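Local coordinates for lombricine kinase (Urechis caupo, PDB 3JPZ), which catalyses the reversible transfer of a phosphoryl group between ATP and the guanidino compound lombricine, as a member of the phosphagen kinase family, at residues K83-F87 with A327-K331; I298-L304 with G343-L347; I62-E66 with R125-P131; E140-V144 with M251-R256; C58-I62 with A269-N273. All coordinates share one frame. Residue numbers count along the deposited sequence, not the author numbering.

Contacts 3 and 5 are buried, share Ile62 and start from the same loop of the N-terminal region, which meets the loops at 125-131 and 269-273. Contact 5 is nearly all apolar packing; contact 3 adds an ion pair. Contact 1, partly buried, ties the end of helix 73-83 to the loop before helix 333-355 and touches contact 5 through His84 and Pro271. Contact 2, also buried, is aliphatic packing between helices 295-301 and 333-355. Contact 4, only partly buried, combines a salt-bridge network with packing round Val144 and joins helices 135-149 and 233-252; it lies about 39 Å from contact 2, centre to centre, across the chain's centre.

Contact 1 of 5, residues K83-F87 with A327-K331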
# COMPACT_ATOMS: atom_id res chain seq x y z
N LYS A 83 24.58 -5.47 -1.79
CA LYS A 83 23.73 -6.05 -2.82
C LYS A 83 24.54 -6.48 -4.03
O LYS A 83 24.28 -7.52 -4.63
CB LYS A 83 22.66 -5.05 -3.25
CG LYS A 83 21.92 -5.46 -4.51
CD LYS A 83 21.06 -6.69 -4.28
CE LYS A 83 20.57 -7.28 -5.59
NZ LYS A 83 20.14 -8.69 -5.41
N HIS A 84 25.54 -5.68 -4.38
CA HIS A 84 26.31 -5.92 -5.58
C HIS A 84 27.66 -6.53 -5.27
O HIS A 84 28.60 -6.47 -6.08
CB HIS A 84 26.44 -4.62 -6.37
CG HIS A 84 25.12 -4.13 -6.87
ND1 HIS A 84 24.51 -4.65 -7.99
CD2 HIS A 84 24.26 -3.21 -6.37
CE1 HIS A 84 23.34 -4.05 -8.17
NE2 HIS A 84 23.17 -3.17 -7.20
N LYS A 85 27.74 -7.14 -4.08
CA LYS A 85 28.88 -7.95 -3.67
C LYS A 85 30.21 -7.30 -4.01
O LYS A 85 31.01 -7.85 -4.78
CB LYS A 85 28.79 -9.33 -4.32
CG LYS A 85 27.52 -10.09 -3.96
CD LYS A 85 27.62 -11.56 -4.36
CE LYS A 85 26.26 -12.23 -4.39
NZ LYS A 85 25.39 -11.72 -5.48
N GLY A 86 30.46 -6.14 -3.42
CA GLY A 86 31.70 -5.44 -3.64
C GLY A 86 31.56 -4.35 -4.68
O GLY A 86 31.85 -4.56 -5.86
N PHE A 87 31.08 -3.20 -4.23
CA PHE A 87 31.03 -2.00 -5.05
C PHE A 87 30.95 -0.83 -4.06
O PHE A 87 29.87 -0.41 -3.65
CB PHE A 87 29.82 -2.03 -5.99
CG PHE A 87 29.87 -0.99 -7.08
CD1 PHE A 87 30.39 -1.29 -8.32
CD2 PHE A 87 29.39 0.29 -6.86
CE1 PHE A 87 30.44 -0.34 -9.32
CE2 PHE A 87 29.43 1.24 -7.85
CZ PHE A 87 29.96 0.94 -9.09
N ALA A 327 24.41 -10.52 -12.37
CA ALA A 327 24.88 -9.21 -11.93
C ALA A 327 24.31 -8.07 -12.78
O ALA A 327 23.70 -8.31 -13.81
CB ALA A 327 26.38 -9.17 -11.95
N ARG A 328 24.54 -6.84 -12.34
CA ARG A 328 24.00 -5.66 -13.02
C ARG A 328 24.99 -4.52 -13.04
O ARG A 328 24.89 -3.63 -13.89
CB ARG A 328 22.73 -5.19 -12.32
CG ARG A 328 21.61 -6.20 -12.34
CD ARG A 328 20.97 -6.30 -13.70
NE ARG A 328 19.78 -7.12 -13.65
CZ ARG A 328 19.77 -8.44 -13.75
NH1 ARG A 328 20.91 -9.11 -13.93
NH2 ARG A 328 18.63 -9.10 -13.68
N LEU A 329 25.91 -4.55 -12.08
CA LEU A 329 27.01 -3.60 -11.98
C LEU A 329 28.30 -4.28 -12.38
O LEU A 329 28.38 -5.51 -12.39
CB LEU A 329 27.17 -3.14 -10.53
CG LEU A 329 26.45 -1.91 -9.99
CD1 LEU A 329 26.98 -1.64 -8.58
CD2 LEU A 329 26.66 -0.69 -10.87
N LYS A 330 29.30 -3.46 -12.71
CA LYS A 330 30.71 -3.86 -12.80
C LYS A 330 31.12 -4.32 -14.20
O LYS A 330 32.30 -4.28 -14.56
CB LYS A 330 31.05 -4.91 -11.73
CG LYS A 330 31.13 -4.31 -10.33
CD LYS A 330 31.77 -5.27 -9.34
CE LYS A 330 30.73 -5.98 -8.50
NZ LYS A 330 31.34 -7.03 -7.63
N LYS A 331 30.14 -4.75 -14.98
CA LYS A 331 30.33 -5.04 -16.39
C LYS A 331 29.42 -4.13 -17.20
O LYS A 331 28.37 -3.72 -16.71
CB LYS A 331 30.01 -6.51 -16.68
CG LYS A 331 30.88 -7.47 -15.90
CD LYS A 331 30.57 -8.91 -16.24
CE LYS A 331 31.38 -9.87 -15.36
NZ LYS A 331 32.81 -9.92 -15.76
O HOH W 1 25.88 -6.34 -9.68
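Neither segment keeps a regular backbone across the contact. The 83-87 segment leaves helix 73-83 at His84, and Lys85, with positive phi, is the C-prime residue of a Schellman motif; His84 and Leu329 bring their CA atoms to 6.8 Å. This turn points three carbonyls at one ammonium group. Lys330 NZ donates to Lys85 O at 3.0 Å, and more weakly to His84 O at 3.2 Å and Gly86 O at 3.1 Å. Next to it in sequence, Leu329 wedges between two rings: its CD1 makes CH-pi contacts over a face of each, 3.4 Å from the Phe87 centroid and 3.9 Å from the His84 centroid. A water bridges His84 ND1 (2.8 Å) and Leu329 N (3.0 Å), while His84 NE2 bonds to Pro271 O. Arg328, beside Arg279 and Arg119 of the nucleotide site, belongs to the same loop. The result is a Schellman helix end whose carbonyls receive a lysine ammonium, joining the small N-terminal domain of a phosphagen kinase to its catalytic domain.

Contact 2 of 5, residues I298-L304 with G343-L347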
# COMPACT_ATOMS: atom_id res chain seq x y z
N ILE A 298 26.79 -25.21 -11.85
CA ILE A 298 27.26 -24.72 -13.14
C ILE A 298 26.69 -23.35 -13.45
O ILE A 298 27.41 -22.44 -13.87
CB ILE A 298 26.86 -25.71 -14.26
CG1 ILE A 298 27.74 -26.96 -14.17
CG2 ILE A 298 26.98 -25.05 -15.62
CD1 ILE A 298 27.10 -28.22 -14.72
N VAL A 299 25.40 -23.20 -13.23
CA VAL A 299 24.73 -21.94 -13.48
C VAL A 299 25.29 -20.82 -12.59
O VAL A 299 25.53 -19.71 -13.07
CB VAL A 299 23.23 -22.07 -13.26
CG1 VAL A 299 22.58 -20.70 -13.24
CG2 VAL A 299 22.62 -22.95 -14.34
N VAL A 300 25.48 -21.11 -11.31
CA VAL A 300 26.05 -20.13 -10.40
C VAL A 300 27.47 -19.79 -10.85
O VAL A 300 27.84 -18.63 -10.97
CB VAL A 300 26.08 -20.63 -8.94
CG1 VAL A 300 27.01 -19.76 -8.09
CG2 VAL A 300 24.70 -20.64 -8.35
N ALA A 301 28.25 -20.83 -11.11
CA ALA A 301 29.63 -20.65 -11.54
C ALA A 301 29.69 -19.77 -12.79
O ALA A 301 30.67 -19.07 -13.00
CB ALA A 301 30.28 -21.99 -11.79
N LEU A 302 28.65 -19.81 -13.61
CA LEU A 302 28.64 -19.05 -14.85
C LEU A 302 28.15 -17.62 -14.66
O LEU A 302 28.04 -16.86 -15.62
CB LEU A 302 27.79 -19.75 -15.91
CG LEU A 302 28.37 -21.07 -16.42
CD1 LEU A 302 27.42 -21.75 -17.41
CD2 LEU A 302 29.72 -20.84 -17.05
N GLN A 303 27.89 -17.25 -13.41
CA GLN A 303 27.33 -15.94 -13.07
C GLN A 303 25.95 -15.76 -13.68
O GLN A 303 25.57 -14.66 -14.07
CB GLN A 303 28.25 -14.83 -13.56
CG GLN A 303 29.57 -14.77 -12.82
CD GLN A 303 30.41 -13.60 -13.26
OE1 GLN A 303 31.08 -13.66 -14.28
NE2 GLN A 303 30.38 -12.52 -12.48
N LEU A 304 25.21 -16.85 -13.75
CA LEU A 304 23.88 -16.81 -14.33
C LEU A 304 22.80 -17.10 -13.30
O LEU A 304 23.04 -17.74 -12.28
CB LEU A 304 23.79 -17.84 -15.46
CG LEU A 304 24.80 -17.69 -16.60
CD1 LEU A 304 24.78 -18.94 -17.44
CD2 LEU A 304 24.49 -16.45 -17.43
N GLY A 343 28.14 -18.14 -21.24
CA GLY A 343 27.56 -19.07 -20.29
C GLY A 343 26.59 -20.01 -20.98
O GLY A 343 26.59 -21.21 -20.71
N VAL A 344 25.79 -19.47 -21.89
CA VAL A 344 24.75 -20.26 -22.54
C VAL A 344 25.37 -21.24 -23.52
O VAL A 344 24.93 -22.39 -23.63
CB VAL A 344 23.74 -19.36 -23.27
CG1 VAL A 344 22.79 -20.21 -24.12
CG2 VAL A 344 22.96 -18.52 -22.26
N LYS A 345 26.40 -20.79 -24.22
CA LYS A 345 27.15 -21.65 -25.12
C LYS A 345 27.74 -22.83 -24.35
O LYS A 345 27.73 -23.96 -24.83
CB LYS A 345 28.24 -20.84 -25.81
CG LYS A 345 29.17 -21.64 -26.71
CD LYS A 345 28.41 -22.41 -27.77
CE LYS A 345 29.33 -22.95 -28.85
NZ LYS A 345 30.41 -23.80 -28.28
N LYS A 346 28.25 -22.58 -23.15
CA LYS A 346 28.81 -23.65 -22.32
C LYS A 346 27.73 -24.64 -21.89
O LYS A 346 27.94 -25.85 -21.91
CB LYS A 346 29.53 -23.08 -21.08
CG LYS A 346 30.68 -22.15 -21.43
CD LYS A 346 31.45 -21.68 -20.19
CE LYS A 346 32.25 -20.40 -20.49
NZ LYS A 346 32.79 -19.74 -19.27
N LEU A 347 26.58 -24.11 -21.48
CA LEU A 347 25.45 -24.93 -21.10
C LEU A 347 25.12 -25.88 -22.24
O LEU A 347 24.93 -27.08 -22.02
CB LEU A 347 24.25 -24.06 -20.76
CG LEU A 347 24.41 -23.22 -19.49
CD1 LEU A 347 23.37 -22.11 -19.40
CD2 LEU A 347 24.38 -24.10 -18.26
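Gly343 opens the second segment at the point of closest backbone approach, its CA 5.5 Å from that of Leu302. The lack of a side chain matters: a CB here would point at the other segment and clash with Leu304 CD1, which instead lies 4.0 Å from Gly343 CA. Leu302 CD1 also rests on the backbone, 3.4 Å from Gly343 O, an oxygen already engaged by Leu347 N at 3.0 Å within the helix. Val344 points away and packs on Phe108. Next to face the contact is Lys346, whose aliphatic chain covers the outer side of Leu302, with CD 3.7 Å from Leu302 CD2. Leu347, one turn after Gly343, fills the remaining space. Its CD2 meets Ile298 CG2 at 3.8 Å, Leu302 CD1 at 3.9 Å and, more loosely, Val299 CG2 at 4.4 Å, while its CD1 lies 4.0 Å from Leu304 CD1. The opposing surface is a helix end: helix 295-301 closes in a Schellman motif at Gln303, with positive phi, so Leu302 and Leu304 on either side of that residue can both point inward. Ile323 of strand 320-325 touches Leu304 and Leu347, continuing the apolar cluster onto the sheet. The two segments meet by van der Waals contact, nearly all aliphatic, so between them shape fit and the exclusion of water, rather than directed bonds, probably account for the association.

Contact 3 of 5, residues I62-E66 with R125-P131; sequences IAGDE and RGLCYPP
Glu66 and Arg125 form a salt bridge: Arg125 NH2 donates to Glu66 OE2 at 2.7 Å and Arg125 NE to Glu66 OE1 at 3.1 Å and weakly to Glu66 OE2 at 3.3 Å. Glu66 is t, t; Arg125 is t, t, m, and its NH1 also pairs with Glu257. A water takes a bond from Gly126 N (2.9 Å) and gives one to Glu66 OE1 (2.5 Å). From here the irregular segments run in opposite senses, with CA atoms 4.5 Å apart at Asp65-Cys128 and 5.3 Å at Gly64-Pro131. Gly126 has phi 96°; Asp65 (-165/175°), Cys128 (-65/142°) and Tyr129 (-58/163°) are extended. Gly64 O lies 3.1 Å from Tyr129 N. The contact joins the helical N-terminal domain of the phosphagen kinase fold to the connection between strand 113-122 and helix 135-149. Asp65 (chi1 p) precedes the turn into helix 68-71; it caps a backbone N just past the segment, and OD2 bonds to His40. Its CB lies 3.7 Å from Cys128 SG. Tyr129 (chi1 m) sets its CE2 3.7 Å from Ala63 CB and 3.5 Å from Asp65 C. At the end away from the ion pair, Ile62 (t, t) places CD1 3.4 Å from Pro131 CG.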
# COMPACT_ATOMS: atom_id res chain seq x y z
N ILE A 62 14.89 2.35 -1.40
CA ILE A 62 14.43 2.78 -2.70
C ILE A 62 14.53 4.30 -2.85
O ILE A 62 14.26 5.04 -1.91
CB ILE A 62 12.98 2.32 -2.96
CG1 ILE A 62 12.57 2.63 -4.40
CG2 ILE A 62 12.04 2.96 -1.95
CD1 ILE A 62 11.39 1.82 -4.89
N ALA A 63 14.98 4.75 -4.01
CA ALA A 63 15.12 6.17 -4.26
C ALA A 63 13.78 6.77 -4.60
O ALA A 63 13.03 6.22 -5.40
CB ALA A 63 16.12 6.41 -5.40
N GLY A 64 13.46 7.88 -3.96
CA GLY A 64 12.31 8.66 -4.36
C GLY A 64 12.64 9.45 -5.61
O GLY A 64 11.75 9.83 -6.38
N ASP A 65 13.92 9.72 -5.81
CA ASP A 65 14.38 10.50 -6.95
C ASP A 65 15.88 10.35 -7.16
O ASP A 65 16.56 9.70 -6.38
CB ASP A 65 13.99 11.98 -6.78
CG ASP A 65 14.74 12.68 -5.64
OD1 ASP A 65 15.53 12.03 -4.92
OD2 ASP A 65 14.53 13.90 -5.46
N GLU A 66 16.39 10.94 -8.23
CA GLU A 66 17.78 10.75 -8.61
C GLU A 66 18.67 11.27 -7.50
O GLU A 66 19.71 10.68 -7.18
CB GLU A 66 18.08 11.49 -9.92
CG GLU A 66 19.55 11.59 -10.24
CD GLU A 66 19.81 12.00 -11.68
OE1 GLU A 66 18.88 12.50 -12.35
OE2 GLU A 66 20.95 11.82 -12.14
N ARG A 125 15.52 12.19 -16.35
CA ARG A 125 16.11 13.16 -15.44
C ARG A 125 15.18 14.35 -15.22
O ARG A 125 14.48 14.78 -16.14
CB ARG A 125 17.47 13.63 -15.95
CG ARG A 125 18.11 14.72 -15.10
CD ARG A 125 19.60 14.82 -15.35
NE ARG A 125 20.33 13.69 -14.78
CZ ARG A 125 21.56 13.34 -15.13
NH1 ARG A 125 22.23 14.03 -16.05
NH2 ARG A 125 22.14 12.31 -14.55
N GLY A 126 15.16 14.85 -13.99
CA GLY A 126 14.28 15.94 -13.62
C GLY A 126 12.99 15.48 -12.96
O GLY A 126 12.24 16.30 -12.44
N LEU A 127 12.73 14.17 -12.97
CA LEU A 127 11.44 13.66 -12.53
C LEU A 127 11.56 12.53 -11.51
O LEU A 127 12.35 11.60 -11.67
CB LEU A 127 10.64 13.17 -13.72
CG LEU A 127 10.40 14.23 -14.80
CD1 LEU A 127 9.87 13.59 -16.06
CD2 LEU A 127 9.44 15.29 -14.29
N CYS A 128 10.73 12.60 -10.47
CA CYS A 128 10.79 11.63 -9.40
C CYS A 128 10.42 10.24 -9.88
O CYS A 128 9.54 10.08 -10.72
CB CYS A 128 9.88 12.05 -8.24
SG CYS A 128 10.60 13.35 -7.22
N TYR A 129 11.11 9.25 -9.35
CA TYR A 129 10.71 7.86 -9.50
C TYR A 129 9.30 7.61 -8.95
O TYR A 129 8.78 8.41 -8.18
CB TYR A 129 11.69 6.98 -8.75
CG TYR A 129 13.10 7.01 -9.28
CD1 TYR A 129 13.37 6.74 -10.62
CD2 TYR A 129 14.17 7.28 -8.44
CE1 TYR A 129 14.67 6.76 -11.09
CE2 TYR A 129 15.46 7.31 -8.91
CZ TYR A 129 15.70 7.04 -10.24
OH TYR A 129 17.00 7.06 -10.69
N PRO A 130 8.70 6.48 -9.34
CA PRO A 130 7.37 6.05 -8.91
C PRO A 130 7.08 6.16 -7.40
O PRO A 130 5.95 6.43 -7.04
CB PRO A 130 7.33 4.59 -9.34
CG PRO A 130 8.17 4.57 -10.57
CD PRO A 130 9.28 5.55 -10.32
N PRO A 131 8.09 5.94 -6.54
CA PRO A 131 7.75 6.04 -5.12
C PRO A 131 7.32 7.45 -4.70
O PRO A 131 6.49 7.56 -3.79
CB PRO A 131 9.06 5.64 -4.41
CG PRO A 131 9.81 4.83 -5.43
CD PRO A 131 9.47 5.49 -6.75
O HOH W 2 16.63 13.46 -11.94

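Contact 4 of 5, residues E140-V144 with M251-R256; sequences EVERV and MKKNGR
Residues 140-144 are helical; 251-256 leave a helix through a type I turn, Lys252-Gly255. The CA atoms come nearest at Val144-Met251, 6.8 Å. Backbone bonds shape the turn: Arg256 N to Met251 O and Gly255 N to Lys252 O, both 3.1 Å, form a Schellman motif with Gly255 (phi 58°) as C-prime. Charged groups make a network. Arg143 NE bonds to Glu140 OE1 at 3.1 Å and Arg143 NH2 pairs with Glu140 OE2 at 3.0 Å, while Glu140 OE2 makes a long salt bridge, 3.6 Å, to Arg256 NH2. Glu140 is t, p; Arg256 starts m, m. Val144 (chi1 t) is central to the packing: CG1 lies 4.1 Å from Met251 CG and 3.9 Å from Arg256 CG, and CG2 3.7 Å from ND2 of poorly ordered Asn254. The contact sets the turn after helix 233-252 against helix 135-149, with Phe3 of the second subunit packing on Glu140 and Arg256; Glu142 bonds to Tyr160 of strand 158-162, and Val141 packs on Leu127, after strand 113-122.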
# COMPACT_ATOMS: atom_id res chain seq x y z
N GLU A 140 4.10 13.49 -17.08
CA GLU A 140 5.21 14.10 -17.83
C GLU A 140 6.21 13.03 -18.28
O GLU A 140 6.74 13.11 -19.38
CB GLU A 140 5.90 15.17 -16.99
CG GLU A 140 7.13 15.79 -17.65
CD GLU A 140 6.80 16.57 -18.92
OE1 GLU A 140 5.60 16.69 -19.24
OE2 GLU A 140 7.73 17.05 -19.59
N VAL A 141 6.48 12.05 -17.43
CA VAL A 141 7.26 10.90 -17.87
C VAL A 141 6.57 10.23 -19.06
O VAL A 141 7.16 10.05 -20.12
CB VAL A 141 7.45 9.84 -16.77
CG1 VAL A 141 8.16 8.64 -17.34
CG2 VAL A 141 8.25 10.40 -15.61
N GLU A 142 5.30 9.87 -18.88
CA GLU A 142 4.54 9.22 -19.94
C GLU A 142 4.55 10.05 -21.21
O GLU A 142 4.65 9.52 -22.31
CB GLU A 142 3.10 8.96 -19.52
CG GLU A 142 2.25 8.30 -20.61
CD GLU A 142 0.78 8.26 -20.27
OE1 GLU A 142 0.27 9.24 -19.70
OE2 GLU A 142 0.13 7.24 -20.57
N ARG A 143 4.43 11.37 -21.07
CA ARG A 143 4.34 12.22 -22.25
C ARG A 143 5.67 12.23 -22.97
O ARG A 143 5.73 12.06 -24.18
CB ARG A 143 3.96 13.65 -21.88
CG ARG A 143 3.85 14.55 -23.10
CD ARG A 143 3.42 15.96 -22.74
NE ARG A 143 4.50 16.74 -22.15
CZ ARG A 143 5.57 17.17 -22.82
NH1 ARG A 143 5.71 16.89 -24.11
NH2 ARG A 143 6.50 17.87 -22.20
N VAL A 144 6.73 12.44 -22.21
CA VAL A 144 8.07 12.52 -22.76
C VAL A 144 8.41 11.25 -23.53
O VAL A 144 8.81 11.29 -24.69
CB VAL A 144 9.10 12.77 -21.64
CG1 VAL A 144 10.52 12.59 -22.15
CG2 VAL A 144 8.91 14.17 -21.06
N MET A 251 14.28 12.39 -27.26
CA MET A 251 14.09 13.00 -25.96
C MET A 251 14.85 14.32 -25.83
O MET A 251 14.39 15.22 -25.14
CB MET A 251 14.54 12.03 -24.85
CG MET A 251 13.47 11.04 -24.46
SD MET A 251 14.08 9.66 -23.46
CE MET A 251 14.92 10.52 -22.14
N LYS A 252 15.99 14.44 -26.51
CA LYS A 252 16.78 15.66 -26.40
C LYS A 252 16.14 16.83 -27.15
O LYS A 252 16.42 17.98 -26.86
CB LYS A 252 18.22 15.44 -26.86
CG LYS A 252 19.16 15.10 -25.72
CD LYS A 252 20.49 15.84 -25.83
CE LYS A 252 21.18 15.96 -24.48
NZ LYS A 252 20.53 16.96 -23.58
N LYS A 253 15.27 16.52 -28.11
CA LYS A 253 14.45 17.56 -28.74
C LYS A 253 13.64 18.24 -27.65
O LYS A 253 13.23 19.39 -27.78
CB LYS A 253 13.51 16.97 -29.78
CG LYS A 253 14.14 16.69 -31.13
CD LYS A 253 15.17 15.59 -31.05
CE LYS A 253 15.81 15.33 -32.40
NZ LYS A 253 16.90 14.33 -32.30
N ASN A 254 13.41 17.49 -26.57
CA ASN A 254 12.56 17.93 -25.48
C ASN A 254 13.36 18.20 -24.21
O ASN A 254 12.82 18.15 -23.10
CB ASN A 254 11.50 16.86 -25.22
CG ASN A 254 10.23 17.42 -24.61
OD1 ASN A 254 9.83 18.55 -24.90
ND2 ASN A 254 9.59 16.62 -23.77
N GLY A 255 14.64 18.49 -24.37
CA GLY A 255 15.50 18.85 -23.26
C GLY A 255 15.56 17.79 -22.17
O GLY A 255 15.81 18.09 -21.00
N ARG A 256 15.34 16.55 -22.56
CA ARG A 256 15.28 15.45 -21.60
C ARG A 256 16.40 14.44 -21.84
O ARG A 256 16.96 14.36 -22.93
CB ARG A 256 13.92 14.77 -21.67
CG ARG A 256 12.77 15.61 -21.13
CD ARG A 256 12.91 15.88 -19.63
NE ARG A 256 11.72 16.51 -19.05
CZ ARG A 256 11.64 16.93 -17.79
NH1 ARG A 256 12.67 16.80 -16.97
NH2 ARG A 256 10.52 17.49 -17.35

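Contact 5 of 5, residues C58-I62 with A269-N273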
# COMPACT_ATOMS: atom_id res chain seq x y z
N CYS A 58 15.11 -8.74 2.19
CA CYS A 58 14.96 -7.76 1.12
C CYS A 58 16.04 -6.71 1.25
O CYS A 58 16.80 -6.72 2.21
CB CYS A 58 13.59 -7.10 1.20
SG CYS A 58 13.30 -6.19 2.73
N ILE A 59 16.12 -5.81 0.28
CA ILE A 59 17.02 -4.68 0.39
C ILE A 59 16.35 -3.66 1.28
O ILE A 59 16.87 -3.28 2.30
CB ILE A 59 17.33 -4.04 -0.96
CG1 ILE A 59 17.93 -5.06 -1.92
CG2 ILE A 59 18.28 -2.89 -0.77
CD1 ILE A 59 18.24 -4.49 -3.30
N GLY A 60 15.17 -3.21 0.85
CA GLY A 60 14.36 -2.30 1.64
C GLY A 60 14.64 -0.84 1.38
O GLY A 60 14.05 0.04 2.01
N LEU A 61 15.56 -0.57 0.46
CA LEU A 61 15.95 0.80 0.15
C LEU A 61 15.48 1.17 -1.25
O LEU A 61 15.66 0.40 -2.19
CB LEU A 61 17.46 0.97 0.24
CG LEU A 61 17.99 2.37 -0.06
CD1 LEU A 61 17.48 3.34 0.99
CD2 LEU A 61 19.51 2.38 -0.11
N ILE A 62 14.89 2.35 -1.40
CA ILE A 62 14.43 2.78 -2.70
C ILE A 62 14.53 4.30 -2.85
O ILE A 62 14.26 5.04 -1.91
CB ILE A 62 12.98 2.32 -2.96
CG1 ILE A 62 12.57 2.63 -4.40
CG2 ILE A 62 12.04 2.96 -1.95
CD1 ILE A 62 11.39 1.82 -4.89
N ALA A 269 15.21 3.41 -9.30
CA ALA A 269 14.78 3.60 -7.92
C ALA A 269 15.35 2.51 -7.04
O ALA A 269 15.76 2.76 -5.92
CB ALA A 269 13.27 3.63 -7.84
N CYS A 270 15.39 1.28 -7.54
CA CYS A 270 15.91 0.18 -6.75
C CYS A 270 17.38 -0.03 -7.06
O CYS A 270 17.76 -0.22 -8.21
CB CYS A 270 15.15 -1.11 -7.02
SG CYS A 270 15.78 -2.53 -6.06
N PRO A 271 18.22 -0.00 -6.01
CA PRO A 271 19.67 -0.13 -6.13
C PRO A 271 20.09 -1.44 -6.79
O PRO A 271 21.19 -1.53 -7.32
CB PRO A 271 20.15 -0.10 -4.67
CG PRO A 271 19.05 0.58 -3.92
CD PRO A 271 17.79 0.16 -4.61
N SER A 272 19.21 -2.43 -6.76
CA SER A 272 19.51 -3.73 -7.35
C SER A 272 19.72 -3.59 -8.85
O SER A 272 20.42 -4.39 -9.45
CB SER A 272 18.36 -4.70 -7.10
OG SER A 272 17.22 -4.33 -7.85
N ASN A 273 19.12 -2.56 -9.44
CA ASN A 273 19.08 -2.43 -10.89
C ASN A 273 20.03 -1.37 -11.43
O ASN A 273 19.87 -0.92 -12.55
CB ASN A 273 17.66 -2.07 -11.33
CG ASN A 273 16.69 -3.22 -11.17
OD1 ASN A 273 17.08 -4.39 -11.15
ND2 ASN A 273 15.40 -2.89 -11.06
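Ile59 reaches across to the 3-10 turn at Pro271-Ser272, its CD1 3.8 Å from Ser272 CB and 4.2 Å from Cys270 SG. The m, t rotamer extends the chain towards these atoms, and Val79 and Lys83 of helix 73-83 pack on the same side chain. Gly60 (phi 90°) then turns the backbone where a CB would be jammed against the preceding carbonyl oxygen. Leu61 follows with two points of contact: its O lies 3.2 Å from Pro271 CD, and its CD2 is 4.2 Å from Pro271 CG. The touching parts run roughly antiparallel, their end-to-end directions 158° apart, and the sequence beginning Cys270-Pro271-Ser272-Asn273 is the signature of phosphagen kinases. This catalytic-domain loop is thus held against the N-terminal domain, with Ser272 about 7 Å from Arg119 of the ADP site, side chain to side chain. Pro271 O accepts a bond from His84, tying the loop also to the end of helix 73-83. Towards the buried end, Ile62 and Cys270 bring their CA atoms to 5.0 Å. There Ile62 CA makes a CA-H...O contact with Ala269 O at 3.5 Å, an oxygen that also pairs with Ala63 N. Beside this backbone approach, Ile62 CG1 sits 3.7 Å from Ala269 CB, whose methyl group packs in turn on Tyr129.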